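Local coordinates for protein quinone oxidoreductase (Coxiella burnetii, PDB 3TQH) that binds NADPH and probably uses it to reduce quinones, at residues 13-18 with 58-63; 51-56 with 306-311; 94-99 with 129-134; 217-222 with 229-234. All blocks are in the same frame, centred on the assembly; numbering follows the deposited sequence.

From the N terminus, the loop at 13-18 comes first, and contact 1 brings it together with helix 58-63. Within the span so closed the chain has already passed 51-56, which waits for 306-311 in contact 2, so contacts 1 and 2 cross; they also touch, with Gly16 O on Arg53 NH1. Contact 3 follows in series with contact 1 and lays helix 128-133 against strand 94-98. Contact 4 is a short local closure in the parallel nucleotide-binding sheet, joining strand 216-221 to the next helix. Both contact 3 and contact 4 are nested inside the long loop of contact 2, which ends beside bound NADPH.

Contact 1. Residues 13-18 with 58-63; sequences DQFGPP and FVAKKL
Phe15 reaches from the loop between strands 6-12 and 21-27 to the side of helix 58-63, where it meets Ala60, and its ring carries the whole contact. In this way the turn of the antiparallel hairpin 6-12/21-27 is docked on helices 47-53 and 58-63. The apolar part is small: CE1 of Phe15 lies 3.7 Å from CB of Ala60, and the CZ corner of the same ring is nearly as close to that methyl. With chi1 at -60°, CG stands anti to the carbonyl carbon of Phe15, and the far end of the ring, not its root, meets the helix. Leu63 adds its backbone at the edge of the patch, Phe15 CZ sitting 4.3 Å from Leu63 C.

A second kind of contact is between ring carbon and backbone oxygen. Phe15 CZ comes to 3.3 Å from Ala60 O, approaching obliquely. Elsewhere on the ring, Phe15 CD1 packs close to Thr52 O in helix 47-53, so the phenyl group sits among main-chain oxygens of two helices.

Conventional polar bonding lies to the side. Gly16 O accepts from Arg53 NH1, and the backbones of Gly16 and Arg53 are also hydrogen-bonded. The loop and helix 58-63 therefore meet through ring and methyl dispersion and close ring-carbon-to-oxygen packing, while hydrogen bonds to Arg53 tie the loop to helix 47-53.

Contact 2. Residues 51-56 with 306-311; sequences KTRNGS and LLETGH. With NDP (NADPH dihydro-nicotinamide-adenine-dinucleotide phosphate), chain B; SO4 (sulfate ion), chain C.
Glu308 OE1 is gripped twice by one guanidinium: Arg53 NH2 donates to it at 2.6 Å, with an N-H...O angle of 165°, and NH1 adds a weak bond. This salt bridge joins helix 47-53, in the GroES-like part of this medium-chain dehydrogenase/reductase fold, to the end of helix 300-308. The oxygen lies almost in the guanidinium plane, yet the arginine meets it from above the carboxylate plane, 66° out of it. Bends at chi2 and chi3 of Arg53 bring the edge of the group to the acid, and His304 ND1 is a second partner of NH2. The other carboxylate oxygen, Glu308 OE2, takes a weak bond from Asn54 ND2 at 3.4 Å. Asn54 OD1 accepts from Ser56 N, an Asx turn, and also from Ser56 OG; the two bonds help hold the amide. Nearby, the extended Lys51 chain leads away to the cofactor: its NZ donates to NADPH O3D at 2.7 Å, to O2D at 2.9 Å, and to sulfate O4 at 3.2 Å.

Contact 3. Residues 94-99 with 129-134; sequences KVMGIA and LQAASL
Two torsions bring Met96 onto Ala131: chi1 at 46° sets CG between the backbone N and the carbonyl carbon, and chi3 at -52° curls the terminal methyl over the helix. The residue is present as selenomethionine, with selenium in place of sulfur, and CB, SE and CE all touch. CB of Met96 packs 3.8 Å from CB of Ala131, SE lies 3.9 Å from the same methyl, and CE ends 3.2 Å from Ala131 O. CE of Met96 also touches Leu134 CD2, at 4.1 Å.

Helix 128-133 thus lies against strand 94-98 of the sheet in the GroES-like region, where the backbones of Val95 and Gly97 bond to strand 74-82 and that of Met96 to Ile120. Leu126 touches Met96 as well. The two segments are held together by shape and dispersion along the Met96 side chain, with the methyl-to-carbonyl approach at most a weak electrostatic addition.

Contact 4. Residues 217-222 with 229-234; sequences DAVIDL and IQSIDC
Val219 sets both its methyls against 229-234, and here the fit is close. CG1 of Val219 rests 3.7 Å from CB of Ser231, while CG2 lies 3.9 Å from SG of Cys234. The valine's chi1 of 172° holds CG1 anti to the backbone N, spreading the pair: CG1 faces mainly Ser231, while CG2 lies between Ser231 and Cys234. Ser231 offers CB to the valine, with OG a little farther. The hydroxyl itself is engaged elsewhere, with His159 NE2 and Val227 O, which makes a buried polar atom compatible with an apolar neighbour.

The contact belongs to a beta-alpha-beta crossover of the Rossmann-type nucleotide-binding domain: strand 216-221 runs into helix 225-231, and the chain then returns as the adjacent parallel strand 239-243. Toward the loop end of the strand the two segments draw apart, though Asp221 remains buried. Asp221 starts toward the helix, but its CB stays 5.1 Å from Ser231 OG; OD1 instead takes the backbone N-H groups of Val223 and Gly224, and OD2 pairs with Ser243 OG. On the solvent side of 229-234, Asp233 is exposed, with a long, weak ion pair to Lys259.

Contact 1. Residues 13-18 with 58-63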
loop_
_atom_site.group_PDB
_atom_site.type_symbol
_atom_site.label_atom_id
_atom_site.label_comp_id
_atom_site.label_asym_id
_atom_site.label_seq_id
_atom_site.Cartn_x
_atom_site.Cartn_y
_atom_site.Cartn_z
ATOM N N ASP A 13 -21.754 6.998 -4.426
ATOM C CA ASP A 13 -22.538 8.211 -4.212
ATOM C C ASP A 13 -22.669 8.561 -2.733
ATOM O O ASP A 13 -22.980 9.695 -2.383
ATOM C CB ASP A 13 -23.938 8.038 -4.810
ATOM C CG ASP A 13 -23.915 7.854 -6.318
ATOM O OD1 ASP A 13 -22.829 7.554 -6.866
ATOM O OD2 ASP A 13 -24.980 8.010 -6.959
ATOM N N GLN A 14 -22.443 7.580 -1.867
ATOM C CA GLN A 14 -22.602 7.767 -0.432
ATOM C C GLN A 14 -21.617 6.885 0.305
ATOM O O GLN A 14 -21.214 5.835 -0.203
ATOM C CB GLN A 14 -24.034 7.418 -0.004
ATOM C CG GLN A 14 -24.493 6.025 -0.452
ATOM C CD GLN A 14 -25.963 5.759 -0.169
ATOM O OE1 GLN A 14 -26.389 5.705 0.984
ATOM N NE2 GLN A 14 -26.740 5.576 -1.228
ATOM N N PHE A 15 -21.229 7.308 1.504
ATOM C CA PHE A 15 -20.380 6.487 2.354
ATOM C C PHE A 15 -21.211 5.336 2.892
ATOM O O PHE A 15 -22.331 5.534 3.357
ATOM C CB PHE A 15 -19.815 7.292 3.525
ATOM C CG PHE A 15 -18.967 8.459 3.111
ATOM C CD1 PHE A 15 -17.794 8.262 2.400
ATOM C CD2 PHE A 15 -19.334 9.754 3.450
ATOM C CE1 PHE A 15 -17.004 9.333 2.022
ATOM C CE2 PHE A 15 -18.547 10.835 3.074
ATOM C CZ PHE A 15 -17.379 10.621 2.358
ATOM N N GLY A 16 -20.669 4.130 2.833
ATOM C CA GLY A 16 -21.405 2.978 3.327
ATOM C C GLY A 16 -20.654 1.690 3.119
ATOM O O GLY A 16 -19.445 1.708 2.948
ATOM N N PRO A 17 -21.376 0.559 3.136
ATOM C CA PRO A 17 -20.795 -0.752 2.884
ATOM C C PRO A 17 -20.373 -0.922 1.426
ATOM O O PRO A 17 -20.689 -0.070 0.595
ATOM C CB PRO A 17 -21.948 -1.719 3.205
ATOM C CG PRO A 17 -22.943 -0.929 3.959
ATOM C CD PRO A 17 -22.811 0.462 3.455
ATOM N N PRO A 18 -19.682 -2.031 1.109
ATOM C CA PRO A 18 -19.195 -2.296 -0.250
ATOM C C PRO A 18 -20.245 -2.194 -1.363
ATOM O O PRO A 18 -19.903 -1.846 -2.489
ATOM C CB PRO A 18 -18.649 -3.721 -0.144
ATOM C CG PRO A 18 -18.178 -3.819 1.274
ATOM C CD PRO A 18 -19.164 -3.017 2.077
ATOM N N PHE A 58 -9.588 10.051 6.818
ATOM C CA PHE A 58 -9.405 11.497 6.692
ATOM C C PHE A 58 -9.719 12.001 5.278
ATOM O O PHE A 58 -10.181 13.131 5.105
ATOM C CB PHE A 58 -7.973 11.895 7.066
ATOM C CG PHE A 58 -7.688 13.357 6.879
ATOM C CD1 PHE A 58 -8.004 14.273 7.872
ATOM C CD2 PHE A 58 -7.125 13.821 5.699
ATOM C CE1 PHE A 58 -7.749 15.626 7.698
ATOM C CE2 PHE A 58 -6.865 15.174 5.521
ATOM C CZ PHE A 58 -7.178 16.075 6.517
ATOM N N VAL A 59 -9.461 11.167 4.274
ATOM C CA VAL A 59 -9.772 11.528 2.894
ATOM C C VAL A 59 -11.284 11.673 2.708
ATOM O O VAL A 59 -11.736 12.538 1.960
ATOM C CB VAL A 59 -9.212 10.503 1.884
ATOM C CG1 VAL A 59 -9.559 10.920 0.465
ATOM C CG2 VAL A 59 -7.693 10.365 2.048
ATOM N N ALA A 60 -12.053 10.840 3.407
ATOM C CA ALA A 60 -13.521 10.943 3.415
ATOM C C ALA A 60 -14.011 12.302 3.910
ATOM O O ALA A 60 -15.078 12.756 3.507
ATOM C CB ALA A 60 -14.130 9.834 4.261
ATOM N N LYS A 61 -13.235 12.937 4.785
ATOM C CA LYS A 61 -13.546 14.277 5.292
ATOM C C LYS A 61 -13.619 15.295 4.148
ATOM O O LYS A 61 -14.536 16.117 4.097
ATOM C CB LYS A 61 -12.477 14.716 6.307
ATOM C CG LYS A 61 -12.923 15.765 7.325
ATOM C CD LYS A 61 -13.283 15.140 8.679
ATOM C CE LYS A 61 -13.517 16.201 9.749
ATOM N NZ LYS A 61 -14.648 17.112 9.420
ATOM N N LYS A 62 -12.651 15.229 3.235
ATOM C CA LYS A 62 -12.576 16.154 2.091
ATOM C C LYS A 62 -13.599 15.834 0.991
ATOM O O LYS A 62 -14.109 16.743 0.336
ATOM C CB LYS A 62 -11.172 16.130 1.477
ATOM C CG LYS A 62 -10.046 16.579 2.410
ATOM C CD LYS A 62 -9.785 18.089 2.344
ATOM C CE LYS A 62 -8.382 18.442 2.850
ATOM N NZ LYS A 62 -7.303 17.741 2.061
ATOM N N LEU A 63 -13.881 14.547 0.783
ATOM C CA LEU A 63 -14.867 14.115 -0.213
ATOM C C LEU A 63 -16.312 14.221 0.276
ATOM O O LEU A 63 -17.236 13.995 -0.503
ATOM C CB LEU A 63 -14.616 12.662 -0.636
ATOM C CG LEU A 63 -13.403 12.334 -1.500
ATOM C CD1 LEU A 63 -13.334 10.834 -1.726
ATOM C CD2 LEU A 63 -13.470 13.066 -2.824
#

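Contact 2. Residues 51-56 with 306-311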
loop_
_atom_site.group_PDB
_atom_site.type_symbol
_atom_site.label_atom_id
_atom_site.label_comp_id
_atom_site.label_asym_id
_atom_site.label_seq_id
_atom_site.Cartn_x
_atom_site.Cartn_y
_atom_site.Cartn_z
ATOM N N LYS A 51 -11.651 2.433 3.651
ATOM C CA LYS A 51 -11.774 3.420 4.726
ATOM C C LYS A 51 -12.329 4.743 4.198
ATOM O O LYS A 51 -13.004 5.480 4.924
ATOM C CB LYS A 51 -10.415 3.671 5.385
ATOM C CG LYS A 51 -9.800 2.449 6.064
ATOM C CD LYS A 51 -8.339 2.697 6.398
ATOM C CE LYS A 51 -7.736 1.545 7.193
ATOM N NZ LYS A 51 -6.398 1.900 7.754
ATOM N N THR A 52 -12.026 5.054 2.940
ATOM C CA THR A 52 -12.570 6.246 2.300
ATOM C C THR A 52 -14.039 5.984 2.000
ATOM O O THR A 52 -14.909 6.770 2.372
ATOM C CB THR A 52 -11.798 6.591 1.005
ATOM O OG1 THR A 52 -10.409 6.764 1.306
ATOM C CG2 THR A 52 -12.339 7.868 0.356
ATOM N N ARG A 53 -14.299 4.842 1.369
ATOM C CA ARG A 53 -15.647 4.435 0.973
ATOM C C ARG A 53 -16.610 4.303 2.154
ATOM O O ARG A 53 -17.773 4.666 2.029
ATOM C CB ARG A 53 -15.586 3.120 0.181
ATOM C CG ARG A 53 -16.906 2.690 -0.448
ATOM C CD ARG A 53 -17.624 1.668 0.409
ATOM N NE ARG A 53 -16.800 0.482 0.526
ATOM C CZ ARG A 53 -16.653 -0.264 1.615
ATOM N NH1 ARG A 53 -17.293 0.006 2.743
ATOM N NH2 ARG A 53 -15.836 -1.301 1.557
ATOM N N ASN A 54 -16.151 3.783 3.289
ATOM C CA ASN A 54 -17.030 3.688 4.463
ATOM C C ASN A 54 -17.106 4.985 5.277
ATOM O O ASN A 54 -17.927 5.101 6.190
ATOM C CB ASN A 54 -16.727 2.453 5.349
ATOM C CG ASN A 54 -15.383 2.528 6.076
ATOM O OD1 ASN A 54 -14.921 3.597 6.486
ATOM N ND2 ASN A 54 -14.765 1.363 6.264
ATOM N N GLY A 55 -16.268 5.962 4.924
ATOM C CA GLY A 55 -16.360 7.306 5.485
ATOM C C GLY A 55 -15.540 7.533 6.744
ATOM O O GLY A 55 -15.614 8.606 7.340
ATOM N N SER A 56 -14.750 6.539 7.141
ATOM C CA SER A 56 -13.992 6.615 8.386
ATOM C C SER A 56 -12.691 7.397 8.229
ATOM O O SER A 56 -12.222 8.019 9.185
ATOM C CB SER A 56 -13.689 5.212 8.926
ATOM O OG SER A 56 -12.871 4.473 8.032
ATOM N N LEU A 306 -13.842 -8.593 0.440
ATOM C CA LEU A 306 -12.691 -9.434 0.755
ATOM C C LEU A 306 -11.601 -8.610 1.429
ATOM O O LEU A 306 -11.081 -8.997 2.472
ATOM C CB LEU A 306 -12.144 -10.110 -0.510
ATOM C CG LEU A 306 -11.013 -11.131 -0.324
ATOM C CD1 LEU A 306 -11.430 -12.260 0.630
ATOM C CD2 LEU A 306 -10.562 -11.704 -1.674
ATOM N N LEU A 307 -11.280 -7.463 0.839
ATOM C CA LEU A 307 -10.270 -6.556 1.386
ATOM C C LEU A 307 -10.579 -6.106 2.828
ATOM O O LEU A 307 -9.676 -6.043 3.668
ATOM C CB LEU A 307 -10.128 -5.330 0.480
ATOM C CG LEU A 307 -8.928 -4.406 0.720
ATOM C CD1 LEU A 307 -7.626 -5.105 0.343
ATOM C CD2 LEU A 307 -9.098 -3.092 -0.062
ATOM N N GLU A 308 -11.849 -5.794 3.099
ATOM C CA GLU A 308 -12.281 -5.324 4.429
ATOM C C GLU A 308 -12.231 -6.369 5.536
ATOM O O GLU A 308 -12.321 -6.013 6.709
ATOM C CB GLU A 308 -13.699 -4.726 4.386
ATOM C CG GLU A 308 -13.701 -3.225 4.340
ATOM C CD GLU A 308 -15.067 -2.625 4.477
ATOM O OE1 GLU A 308 -15.909 -2.900 3.604
ATOM O OE2 GLU A 308 -15.296 -1.867 5.447
ATOM N N THR A 309 -12.109 -7.647 5.180
ATOM C CA THR A 309 -11.936 -8.692 6.192
ATOM C C THR A 309 -10.656 -8.465 6.995
ATOM O O THR A 309 -10.565 -8.887 8.152
ATOM C CB THR A 309 -11.873 -10.107 5.586
ATOM O OG1 THR A 309 -10.726 -10.218 4.733
ATOM C CG2 THR A 309 -13.144 -10.432 4.804
ATOM N N GLY A 310 -9.678 -7.807 6.374
ATOM C CA GLY A 310 -8.369 -7.609 6.973
ATOM C C GLY A 310 -7.494 -8.849 6.917
ATOM O O GLY A 310 -6.484 -8.920 7.610
ATOM N N HIS A 311 -7.857 -9.819 6.081
ATOM C CA HIS A 311 -7.104 -11.070 5.989
ATOM C C HIS A 311 -6.623 -11.410 4.565
ATOM O O HIS A 311 -6.343 -12.562 4.245
ATOM C CB HIS A 311 -7.913 -12.197 6.628
ATOM C CG HIS A 311 -8.032 -12.052 8.112
ATOM N ND1 HIS A 311 -9.222 -11.769 8.746
ATOM C CD2 HIS A 311 -7.089 -12.081 9.081
ATOM C CE1 HIS A 311 -9.011 -11.662 10.046
ATOM N NE2 HIS A 311 -7.725 -11.849 10.274
HETATM P PA NDP B . -3.721 -5.489 4.334
HETATM O O1A NDP B . -5.195 -5.499 4.277
HETATM O O2A NDP B . -3.126 -5.945 3.063
HETATM O O5B NDP B . -3.205 -6.442 5.520
HETATM C C5B NDP B . -3.856 -7.679 5.739
HETATM C C4B NDP B . -3.034 -8.534 6.691
HETATM O O4B NDP B . -3.226 -8.077 8.013
HETATM C C3B NDP B . -3.414 -10.009 6.693
HETATM O O3B NDP B . -2.404 -10.761 6.055
HETATM C C2B NDP B . -3.563 -10.384 8.164
HETATM O O2B NDP B . -2.822 -11.530 8.518
HETATM C C1B NDP B . -3.022 -9.162 8.888
HETATM N N9A NDP B . -3.674 -8.869 10.173
HETATM C C8A NDP B . -4.987 -8.523 10.376
HETATM N N7A NDP B . -5.177 -8.310 11.694
HETATM C C5A NDP B . -4.008 -8.514 12.335
HETATM C C6A NDP B . -3.663 -8.435 13.676
HETATM N N6A NDP B . -4.581 -8.106 14.571
HETATM N N1A NDP B . -2.370 -8.705 14.064
HETATM C C2A NDP B . -1.425 -9.048 13.108
HETATM N N3A NDP B . -1.766 -9.120 11.769
HETATM C C4A NDP B . -3.047 -8.860 11.391
HETATM O O3 NDP B . -3.181 -4.028 4.745
HETATM P PN NDP B . -1.881 -3.272 4.155
HETATM O O1N NDP B . -2.175 -2.811 2.782
HETATM O O2N NDP B . -0.644 -4.028 4.401
HETATM O O5D NDP B . -1.878 -1.980 5.112
HETATM C C5D NDP B . -1.857 -2.097 6.521
HETATM C C4D NDP B . -2.273 -0.772 7.153
HETATM O O4D NDP B . -1.365 0.249 6.787
HETATM C C3D NDP B . -3.656 -0.341 6.688
HETATM O O3D NDP B . -4.405 0.103 7.796
HETATM C C2D NDP B . -3.387 0.775 5.702
HETATM O O2D NDP B . -4.442 1.718 5.642
HETATM C C1D NDP B . -2.070 1.350 6.233
HETATM N N1N NDP B . -1.228 2.037 5.226
HETATM C C2N NDP B . -0.765 3.293 5.532
HETATM C C3N NDP B . -0.016 4.047 4.632
HETATM C C7N NDP B . 0.483 5.418 4.983
HETATM O O7N NDP B . 1.225 6.134 4.019
HETATM N N7N NDP B . 0.212 5.934 6.181
HETATM C C4N NDP B . 0.283 3.452 3.285
HETATM C C5N NDP B . -0.240 2.077 3.017
HETATM C C6N NDP B . -0.971 1.436 4.014
HETATM P P2B NDP B . -3.553 -12.923 8.866
HETATM O O1X NDP B . -2.506 -14.007 8.908
HETATM O O2X NDP B . -4.563 -13.260 7.795
HETATM O O3X NDP B . -4.247 -12.867 10.200
HETATM S S SO4 C . -4.257 5.174 6.095
HETATM O O1 SO4 C . -3.655 4.679 4.857
HETATM O O2 SO4 C . -3.412 4.856 7.243
HETATM O O3 SO4 C . -4.440 6.618 6.004
HETATM O O4 SO4 C . -5.565 4.562 6.279
#

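Contact 3. Residues 94-99 with 129-134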
loop_
_atom_site.group_PDB
_atom_site.type_symbol
_atom_site.label_atom_id
_atom_site.label_comp_id
_atom_site.label_asym_id
_atom_site.label_seq_id
_atom_site.Cartn_x
_atom_site.Cartn_y
_atom_site.Cartn_z
ATOM N N LYS A 94 4.735 2.918 -21.623
ATOM C CA LYS A 94 4.116 2.106 -20.586
ATOM C C LYS A 94 4.580 2.644 -19.238
ATOM O O LYS A 94 5.782 2.766 -18.993
ATOM C CB LYS A 94 4.494 0.635 -20.756
ATOM C CG LYS A 94 4.085 0.051 -22.114
ATOM C CD LYS A 94 4.506 -1.421 -22.270
ATOM C CE LYS A 94 4.147 -1.967 -23.659
ATOM N NZ LYS A 94 4.985 -3.137 -24.044
ATOM N N VAL A 95 3.624 2.977 -18.372
ATOM C CA VAL A 95 3.931 3.655 -17.114
ATOM C C VAL A 95 3.229 3.045 -15.908
ATOM O O VAL A 95 2.246 2.316 -16.037
ATOM C CB VAL A 95 3.565 5.160 -17.176
ATOM C CG1 VAL A 95 4.408 5.869 -18.244
ATOM C CG2 VAL A 95 2.077 5.339 -17.431
HETATM N N MSE A 96 3.750 3.381 -14.734
HETATM C CA MSE A 96 3.240 2.883 -13.465
HETATM C C MSE A 96 3.419 3.971 -12.415
HETATM O O MSE A 96 4.396 4.718 -12.446
HETATM C CB MSE A 96 3.991 1.618 -13.047
HETATM C CG MSE A 96 5.507 1.736 -13.193
HETATM SE SE MSE A 96 6.498 0.198 -12.524
HETATM C CE MSE A 96 5.719 0.077 -10.725
ATOM N N GLY A 97 2.468 4.067 -11.495
ATOM C CA GLY A 97 2.559 5.065 -10.457
ATOM C C GLY A 97 1.285 5.284 -9.680
ATOM O O GLY A 97 0.462 4.370 -9.535
ATOM N N ILE A 98 1.151 6.511 -9.178
ATOM C CA ILE A 98 0.057 6.917 -8.308
ATOM C C ILE A 98 -0.679 8.061 -8.981
ATOM O O ILE A 98 -0.048 8.969 -9.518
ATOM C CB ILE A 98 0.576 7.439 -6.932
ATOM C CG1 ILE A 98 1.527 6.436 -6.278
ATOM C CG2 ILE A 98 -0.586 7.732 -5.991
ATOM C CD1 ILE A 98 0.882 5.135 -5.959
ATOM N N ALA A 99 -2.003 8.037 -8.932
ATOM C CA ALA A 99 -2.802 9.109 -9.516
ATOM C C ALA A 99 -3.834 9.634 -8.518
ATOM O O ALA A 99 -4.479 8.865 -7.805
ATOM C CB ALA A 99 -3.480 8.627 -10.794
ATOM N N LEU A 129 -0.055 -5.946 -14.214
ATOM C CA LEU A 129 -0.615 -6.330 -12.917
ATOM C C LEU A 129 0.405 -6.181 -11.784
ATOM O O LEU A 129 0.075 -5.674 -10.704
ATOM C CB LEU A 129 -1.135 -7.769 -12.959
ATOM C CG LEU A 129 -2.354 -8.011 -13.851
ATOM C CD1 LEU A 129 -2.538 -9.497 -14.108
ATOM C CD2 LEU A 129 -3.604 -7.394 -13.236
ATOM N N GLN A 130 1.635 -6.630 -12.021
ATOM C CA GLN A 130 2.706 -6.444 -11.043
ATOM C C GLN A 130 3.002 -4.958 -10.818
ATOM O O GLN A 130 3.172 -4.520 -9.682
ATOM C CB GLN A 130 3.984 -7.168 -11.478
ATOM C CG GLN A 130 3.934 -8.679 -11.309
ATOM C CD GLN A 130 5.181 -9.365 -11.830
ATOM O OE1 GLN A 130 5.718 -8.995 -12.877
ATOM N NE2 GLN A 130 5.643 -10.379 -11.106
ATOM N N ALA A 131 3.055 -4.194 -11.905
ATOM C CA ALA A 131 3.374 -2.769 -11.826
ATOM C C ALA A 131 2.338 -1.969 -11.028
ATOM O O ALA A 131 2.697 -1.028 -10.331
ATOM C CB ALA A 131 3.541 -2.179 -13.220
ATOM N N ALA A 132 1.061 -2.335 -11.141
ATOM C CA ALA A 132 -0.014 -1.620 -10.447
ATOM C C ALA A 132 -0.115 -2.036 -8.984
ATOM O O ALA A 132 -0.662 -1.310 -8.171
ATOM C CB ALA A 132 -1.352 -1.852 -11.146
ATOM N N SER A 133 0.410 -3.210 -8.656
ATOM C CA SER A 133 0.347 -3.738 -7.294
ATOM C C SER A 133 1.466 -3.219 -6.394
ATOM O O SER A 133 1.402 -3.362 -5.174
ATOM C CB SER A 133 0.376 -5.266 -7.331
ATOM O OG SER A 133 -0.794 -5.777 -7.956
ATOM N N LEU A 134 2.473 -2.601 -6.997
ATOM C CA LEU A 134 3.707 -2.254 -6.298
ATOM C C LEU A 134 3.754 -0.879 -5.601
ATOM O O LEU A 134 4.235 -0.800 -4.475
ATOM C CB LEU A 134 4.888 -2.380 -7.271
ATOM C CG LEU A 134 6.304 -2.328 -6.696
ATOM C CD1 LEU A 134 6.548 -3.437 -5.679
ATOM C CD2 LEU A 134 7.315 -2.398 -7.825
#

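Contact 4. Residues 217-222 with 229-234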
loop_
_atom_site.group_PDB
_atom_site.type_symbol
_atom_site.label_atom_id
_atom_site.label_comp_id
_atom_site.label_asym_id
_atom_site.label_seq_id
_atom_site.Cartn_x
_atom_site.Cartn_y
_atom_site.Cartn_z
ATOM N N ASP A 217 14.678 -3.933 18.010
ATOM C CA ASP A 217 15.218 -2.634 17.569
ATOM C C ASP A 217 14.176 -1.771 16.845
ATOM O O ASP A 217 14.215 -0.550 16.929
ATOM C CB ASP A 217 16.432 -2.830 16.657
ATOM C CG ASP A 217 17.586 -3.515 17.359
ATOM O OD1 ASP A 217 18.344 -2.831 18.087
ATOM O OD2 ASP A 217 17.742 -4.742 17.178
ATOM N N ALA A 218 13.260 -2.398 16.119
ATOM C CA ALA A 218 12.213 -1.655 15.431
ATOM C C ALA A 218 10.943 -2.475 15.327
ATOM O O ALA A 218 10.992 -3.683 15.148
ATOM C CB ALA A 218 12.677 -1.230 14.046
ATOM N N VAL A 219 9.810 -1.800 15.467
ATOM C CA VAL A 219 8.515 -2.387 15.208
ATOM C C VAL A 219 7.920 -1.656 14.017
ATOM O O VAL A 219 7.717 -0.450 14.090
ATOM C CB VAL A 219 7.569 -2.219 16.412
ATOM C CG1 VAL A 219 6.142 -2.661 16.043
ATOM C CG2 VAL A 219 8.108 -2.978 17.649
ATOM N N ILE A 220 7.674 -2.373 12.919
ATOM C CA ILE A 220 6.894 -1.836 11.815
ATOM C C ILE A 220 5.449 -2.227 12.080
ATOM O O ILE A 220 5.022 -3.343 11.767
ATOM C CB ILE A 220 7.347 -2.362 10.439
ATOM C CG1 ILE A 220 8.872 -2.221 10.264
ATOM C CG2 ILE A 220 6.622 -1.609 9.335
ATOM C CD1 ILE A 220 9.408 -0.813 10.525
ATOM N N ASP A 221 4.710 -1.309 12.692
ATOM C CA ASP A 221 3.346 -1.580 13.125
ATOM C C ASP A 221 2.372 -1.265 11.991
ATOM O O ASP A 221 2.103 -0.096 11.692
ATOM C CB ASP A 221 3.004 -0.756 14.369
ATOM C CG ASP A 221 1.527 -0.766 14.682
ATOM O OD1 ASP A 221 0.885 -1.818 14.477
ATOM O OD2 ASP A 221 0.998 0.277 15.133
ATOM N N LEU A 222 1.853 -2.316 11.364
ATOM C CA LEU A 222 0.916 -2.168 10.259
ATOM C C LEU A 222 -0.530 -2.437 10.674
ATOM O O LEU A 222 -1.405 -2.514 9.820
ATOM C CB LEU A 222 1.331 -3.083 9.107
ATOM C CG LEU A 222 2.709 -2.759 8.513
ATOM C CD1 LEU A 222 3.218 -3.917 7.678
ATOM C CD2 LEU A 222 2.647 -1.467 7.690
ATOM N N ILE A 229 0.133 0.001 20.402
ATOM C CA ILE A 229 0.400 0.376 21.795
ATOM C C ILE A 229 1.150 -0.734 22.528
ATOM O O ILE A 229 2.133 -0.475 23.217
ATOM C CB ILE A 229 -0.902 0.668 22.589
ATOM C CG1 ILE A 229 -1.663 1.859 22.002
ATOM C CG2 ILE A 229 -0.587 0.923 24.063
ATOM C CD1 ILE A 229 -0.808 3.077 21.754
ATOM N N GLN A 230 0.667 -1.965 22.381
ATOM C CA GLN A 230 1.286 -3.125 23.017
ATOM C C GLN A 230 2.733 -3.306 22.563
ATOM O O GLN A 230 3.576 -3.706 23.353
ATOM C CB GLN A 230 0.482 -4.400 22.710
ATOM C CG GLN A 230 -0.641 -4.711 23.695
ATOM C CD GLN A 230 -0.335 -5.942 24.545
ATOM O OE1 GLN A 230 -0.407 -7.077 24.061
ATOM N NE2 GLN A 230 0.011 -5.723 25.814
ATOM N N SER A 231 3.011 -3.005 21.293
ATOM C CA SER A 231 4.331 -3.237 20.697
ATOM C C SER A 231 5.437 -2.410 21.344
ATOM O O SER A 231 6.595 -2.796 21.311
ATOM C CB SER A 231 4.297 -2.943 19.193
ATOM O OG SER A 231 3.328 -3.747 18.537
ATOM N N ILE A 232 5.068 -1.276 21.930
ATOM C CA ILE A 232 6.012 -0.410 22.628
ATOM C C ILE A 232 6.780 -1.159 23.737
ATOM O O ILE A 232 7.968 -0.904 23.946
ATOM C CB ILE A 232 5.284 0.822 23.222
ATOM C CG1 ILE A 232 4.662 1.672 22.101
ATOM C CG2 ILE A 232 6.238 1.672 24.048
ATOM C CD1 ILE A 232 3.616 2.640 22.581
ATOM N N ASP A 233 6.108 -2.091 24.418
ATOM C CA ASP A 233 6.714 -2.857 25.517
ATOM C C ASP A 233 7.882 -3.776 25.107
ATOM O O ASP A 233 8.654 -4.202 25.966
ATOM C CB ASP A 233 5.655 -3.716 26.220
ATOM C CG ASP A 233 4.624 -2.890 26.988
ATOM O OD1 ASP A 233 4.971 -1.802 27.502
ATOM O OD2 ASP A 233 3.459 -3.353 27.093
ATOM N N CYS A 234 8.007 -4.096 23.819
ATOM C CA CYS A 234 9.072 -4.997 23.367
ATOM C C CYS A 234 10.287 -4.257 22.789
ATOM O O CYS A 234 11.292 -4.879 22.465
ATOM C CB CYS A 234 8.525 -6.032 22.372
ATOM S SG CYS A 234 8.195 -5.443 20.692
#